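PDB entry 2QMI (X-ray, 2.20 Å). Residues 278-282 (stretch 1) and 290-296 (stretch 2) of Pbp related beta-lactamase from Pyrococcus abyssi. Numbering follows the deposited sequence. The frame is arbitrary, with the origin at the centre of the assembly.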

# COMPACT_ATOMS: atom_id res chain seq x y z
N ILE A 278 -41.59 16.75 -11.76
CA ILE A 278 -41.12 16.12 -12.98
C ILE A 278 -41.92 16.57 -14.19
O ILE A 278 -41.36 17.06 -15.16
CB ILE A 278 -41.18 14.58 -12.86
CG1 ILE A 278 -40.36 14.12 -11.66
CG2 ILE A 278 -40.65 13.95 -14.15
CD1 ILE A 278 -40.41 12.63 -11.39
N PHE A 279 -43.24 16.39 -14.13
CA PHE A 279 -44.11 16.77 -15.23
C PHE A 279 -44.82 18.11 -15.01
O PHE A 279 -45.31 18.72 -15.96
CB PHE A 279 -45.15 15.67 -15.46
CG PHE A 279 -44.55 14.35 -15.89
CD1 PHE A 279 -44.22 14.12 -17.22
CD2 PHE A 279 -44.27 13.37 -14.94
CE1 PHE A 279 -43.62 12.93 -17.60
CE2 PHE A 279 -43.66 12.17 -15.32
CZ PHE A 279 -43.33 11.95 -16.65
N GLY A 280 -44.88 18.58 -13.77
CA GLY A 280 -45.54 19.86 -13.55
C GLY A 280 -45.89 20.21 -12.11
O GLY A 280 -45.01 20.54 -11.32
N GLY A 281 -47.17 20.16 -11.79
CA GLY A 281 -47.60 20.47 -10.43
C GLY A 281 -48.03 19.23 -9.67
O GLY A 281 -49.16 19.16 -9.18
N GLU A 282 -47.15 18.24 -9.59
CA GLU A 282 -47.51 17.03 -8.85
C GLU A 282 -47.63 17.35 -7.36
O GLU A 282 -46.91 18.21 -6.85
CB GLU A 282 -46.46 15.92 -9.06
CG GLU A 282 -45.07 16.39 -9.39
CD GLU A 282 -44.87 16.61 -10.88
OE1 GLU A 282 -45.08 15.67 -11.67
OE2 GLU A 282 -44.48 17.74 -11.26
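Stretch 2 290-296: IYPNFLG

Stretch 2 passes stretch 1 in the opposite sense: Tyr291 CA lies 4.5 Å from Glu282 CA, and Asn293 CA lies 5.7 Å from Phe279 CA. No direct hydrogen bond joins the two, so the contact rests on packing and one bridging water. Stretch 1 is irregular; its loop is drawn around the Glu282 carboxylate, which accepts hydrogen bonds from the backbone N atoms of Phe279 and Gly280 and a weak one from Ile278 N.

Ile290 enters in a strand. Its O sits 2.9 Å from Glu282 CA, while the end of its side chain leads away. Tyr291, also in the strand, brings CD1 to 3.7 Å from Glu282 OE1 and 4.3 Å from Phe279 CD2. The chain turns a corner at Pro292, whose CG rests 3.3 Å from Gly281 O. Asn293 points its CB toward stretch 1, and its O lies 3.1 Å from Phe279 CB. Its backbone N donates to water 1 (2.8 Å from N to the water O), and this water donates to Glu282 OE1 (3.3 Å from its O). Phe294, chi1 t, sets its ring edge against the face of Phe279, with planes at 84° and CE1 3.4 Å from Phe279 CZ. Leu295, at positive phi, adds CD1 at 3.7 Å from Phe279 CE1. Gly296 makes no contact.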

# COMPACT_ATOMS: atom_id res chain seq x y z
N ILE A 290 -49.68 12.56 -6.68
CA ILE A 290 -50.58 12.99 -7.75
C ILE A 290 -49.84 13.67 -8.89
O ILE A 290 -49.05 14.58 -8.66
CB ILE A 290 -51.66 13.94 -7.17
CG1 ILE A 290 -52.23 13.34 -5.88
CG2 ILE A 290 -52.78 14.17 -8.18
CD1 ILE A 290 -52.76 11.91 -6.04
N TYR A 291 -50.08 13.21 -10.12
CA TYR A 291 -49.43 13.77 -11.31
C TYR A 291 -50.50 14.34 -12.26
O TYR A 291 -51.00 13.62 -13.12
CB TYR A 291 -48.66 12.68 -12.07
CG TYR A 291 -47.65 11.87 -11.27
CD1 TYR A 291 -46.27 12.14 -11.36
CD2 TYR A 291 -48.05 10.78 -10.50
CE1 TYR A 291 -45.34 11.33 -10.71
CE2 TYR A 291 -47.12 9.96 -9.85
CZ TYR A 291 -45.78 10.23 -9.96
OH TYR A 291 -44.88 9.40 -9.33
N PRO A 292 -50.86 15.62 -12.13
CA PRO A 292 -51.88 16.22 -13.00
C PRO A 292 -51.50 16.47 -14.47
O PRO A 292 -52.38 16.53 -15.33
CB PRO A 292 -52.24 17.51 -12.27
CG PRO A 292 -50.96 17.87 -11.58
CD PRO A 292 -50.50 16.55 -11.04
N ASN A 293 -50.21 16.59 -14.76
CA ASN A 293 -49.74 16.85 -16.12
C ASN A 293 -48.85 15.74 -16.68
O ASN A 293 -47.74 16.00 -17.14
CB ASN A 293 -48.98 18.18 -16.14
CG ASN A 293 -49.81 19.33 -15.63
OD1 ASN A 293 -49.33 20.17 -14.85
ND2 ASN A 293 -51.07 19.40 -16.07
N PHE A 294 -49.34 14.51 -16.65
CA PHE A 294 -48.57 13.37 -17.16
C PHE A 294 -49.00 12.99 -18.57
O PHE A 294 -49.87 12.14 -18.75
CB PHE A 294 -48.74 12.16 -16.24
CG PHE A 294 -47.99 10.94 -16.71
CD1 PHE A 294 -46.61 10.88 -16.62
CD2 PHE A 294 -48.68 9.86 -17.26
CE1 PHE A 294 -45.91 9.76 -17.06
CE2 PHE A 294 -47.99 8.74 -17.72
CZ PHE A 294 -46.60 8.69 -17.61
N LEU A 295 -48.38 13.62 -19.57
CA LEU A 295 -48.72 13.33 -20.96
C LEU A 295 -50.20 13.54 -21.21
O LEU A 295 -50.87 12.70 -21.81
CB LEU A 295 -48.33 11.88 -21.32
CG LEU A 295 -46.83 11.58 -21.44
CD1 LEU A 295 -46.15 11.86 -20.11
CD2 LEU A 295 -46.61 10.12 -21.85
N GLY A 296 -50.71 14.68 -20.74
CA GLY A 296 -52.12 15.00 -20.91
C GLY A 296 -53.08 14.16 -20.09
O GLY A 296 -54.28 14.14 -20.38
O HOH W 1 -47.85 16.15 -13.33